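Local coordinates for acyl-[acyl-carrier-protein]--UDP-N-acetylglucosamine O-acyltransferase (Acinetobacter baumannii, PDB 4E6U) that probably transfers an acyl chain from acyl carrier protein to UDP-N-acetylglucosamine, an early step in making the lipid A part of lipopolysaccharide, at residues Gly114-Met120 with Val131-Phe137. Sequence-based numbering, arbitrary orientation.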
# COMPACT_ATOMS: atom_id res chain seq x y z
N GLY A 114 0.93 1.06 22.60
CA GLY A 114 0.12 0.97 23.80
C GLY A 114 -1.04 0.02 23.68
O GLY A 114 -0.87 -1.14 23.25
N SER A 115 -2.22 0.50 24.06
CA SER A 115 -3.41 -0.33 24.21
C SER A 115 -4.61 0.21 23.46
O SER A 115 -4.69 1.42 23.20
CB SER A 115 -3.77 -0.47 25.70
OG SER A 115 -2.71 -1.08 26.41
N HIS A 116 -5.55 -0.67 23.11
CA HIS A 116 -6.81 -0.28 22.49
C HIS A 116 -6.63 0.36 21.11
O HIS A 116 -7.45 1.17 20.69
CB HIS A 116 -7.64 0.62 23.42
CG HIS A 116 -8.02 -0.04 24.70
ND1 HIS A 116 -9.06 -0.94 24.79
CD2 HIS A 116 -7.49 0.05 25.94
CE1 HIS A 116 -9.16 -1.38 26.03
NE2 HIS A 116 -8.22 -0.80 26.75
N ASN A 117 -5.56 -0.02 20.42
CA ASN A 117 -5.32 0.47 19.06
C ASN A 117 -5.93 -0.45 18.03
O ASN A 117 -6.02 -1.66 18.26
CB ASN A 117 -3.82 0.59 18.85
CG ASN A 117 -3.19 1.61 19.77
OD1 ASN A 117 -3.46 2.81 19.65
ND2 ASN A 117 -2.33 1.17 20.67
N LEU A 118 -6.31 0.12 16.90
CA LEU A 118 -6.73 -0.65 15.73
C LEU A 118 -5.75 -0.36 14.62
O LEU A 118 -5.63 0.80 14.16
CB LEU A 118 -8.14 -0.27 15.31
CG LEU A 118 -8.61 -0.78 13.94
CD1 LEU A 118 -8.51 -2.32 13.83
CD2 LEU A 118 -10.04 -0.33 13.62
N LEU A 119 -5.00 -1.38 14.22
CA LEU A 119 -4.07 -1.31 13.09
C LEU A 119 -4.73 -2.08 11.96
O LEU A 119 -4.75 -3.31 11.98
CB LEU A 119 -2.70 -1.89 13.45
CG LEU A 119 -1.76 -1.01 14.29
CD1 LEU A 119 -2.32 -0.80 15.68
CD2 LEU A 119 -0.37 -1.63 14.38
N MET A 120 -5.31 -1.35 11.02
CA MET A 120 -5.99 -2.00 9.89
C MET A 120 -5.00 -2.62 8.93
O MET A 120 -3.78 -2.51 9.09
CB MET A 120 -6.89 -1.01 9.17
CG MET A 120 -8.07 -0.60 10.02
SD MET A 120 -9.24 0.39 9.05
CE MET A 120 -10.10 1.28 10.32
N VAL A 131 3.84 4.54 20.11
CA VAL A 131 2.44 4.78 19.81
C VAL A 131 1.68 4.61 21.10
O VAL A 131 1.91 3.64 21.81
CB VAL A 131 1.91 3.72 18.79
CG1 VAL A 131 0.40 3.80 18.60
CG2 VAL A 131 2.65 3.83 17.44
N GLY A 132 0.77 5.53 21.38
CA GLY A 132 -0.02 5.50 22.61
C GLY A 132 -1.24 4.59 22.53
O GLY A 132 -1.14 3.45 22.04
N ASP A 133 -2.38 5.09 23.01
CA ASP A 133 -3.58 4.29 23.18
C ASP A 133 -4.72 4.81 22.33
O ASP A 133 -4.77 6.00 22.01
CB ASP A 133 -4.06 4.37 24.63
CG ASP A 133 -3.05 3.86 25.62
OD1 ASP A 133 -2.15 3.07 25.28
OD2 ASP A 133 -3.17 4.26 26.81
N HIS A 134 -5.67 3.94 21.98
CA HIS A 134 -6.93 4.33 21.34
C HIS A 134 -6.76 4.98 19.97
O HIS A 134 -7.59 5.80 19.55
CB HIS A 134 -7.80 5.24 22.26
CG HIS A 134 -8.18 4.60 23.55
ND1 HIS A 134 -9.19 3.67 23.65
CD2 HIS A 134 -7.70 4.77 24.81
CE1 HIS A 134 -9.31 3.28 24.91
NE2 HIS A 134 -8.41 3.93 25.63
N ASN A 135 -5.71 4.58 19.26
CA ASN A 135 -5.47 5.11 17.93
C ASN A 135 -6.06 4.21 16.85
O ASN A 135 -6.25 3.01 17.08
CB ASN A 135 -3.99 5.26 17.70
CG ASN A 135 -3.35 6.18 18.72
OD1 ASN A 135 -3.67 7.38 18.76
ND2 ASN A 135 -2.45 5.65 19.53
N ILE A 136 -6.31 4.78 15.68
CA ILE A 136 -6.81 4.02 14.54
C ILE A 136 -5.92 4.33 13.37
O ILE A 136 -5.79 5.50 12.97
CB ILE A 136 -8.26 4.37 14.18
CG1 ILE A 136 -9.21 4.03 15.33
CG2 ILE A 136 -8.66 3.67 12.86
CD1 ILE A 136 -10.64 4.54 15.14
N PHE A 137 -5.30 3.30 12.80
CA PHE A 137 -4.52 3.41 11.57
C PHE A 137 -5.30 2.70 10.49
O PHE A 137 -5.50 1.48 10.57
CB PHE A 137 -3.15 2.75 11.74
CG PHE A 137 -2.35 3.29 12.89
CD1 PHE A 137 -1.46 4.34 12.68
CD2 PHE A 137 -2.52 2.79 14.17
CE1 PHE A 137 -0.72 4.85 13.73
CE2 PHE A 137 -1.79 3.27 15.22
CZ PHE A 137 -0.88 4.31 15.01
O HOH W 1 -0.88 0.74 27.34
O HOH W 2 -8.81 2.31 18.42
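Asn-117 and Asn-135, which lie side by side and point the same way with amide planes only 6° apart, illustrate how successive coils of a left-handed parallel beta-helix repeat one corner. The Asn-117 amide spans the turn of the next coil: its ND2 gives a hydrogen bond of 2.9 Å to Gly-132 O, lying in the amide plane, while its OD1 accepts Asn-135 N at 2.9 Å and, weakly, Asn-135 ND2. With CG beside the backbone N (chi1 -63°), the amide is turned in toward that corner. Asn-135 repeats the gesture one coil on, binding Gly-150 O and Val-153 N, and Asn-92 does likewise for Gly-114 and Asn-117 on the preceding side.

The turn itself is held by other side chains. Asp-133 OD1 receives Ser-115 N at 2.8 Å from above the carboxylate plane, and His-116 CB sits over one face of the His-134 ring, 3.7 Å from its centroid; the two imidazoles are nearly parallel but slid apart. A water links His-116 O to Asn-135 O.

Beyond the corner the chains pair as parallel strands, Phe-137 N reaching Leu-118 O almost straight (2.9 Å). Leu-119 CG packs obliquely on Phe-137 CD2 at 3.9 Å, whereas Leu-118 and Ile-136 face a neighbouring subunit, near its Gln-75 and Leu-77. Strands 118-119 and 136-137 are neighbours in the middle of one sheet of the helix, between 93-94 and 154-155.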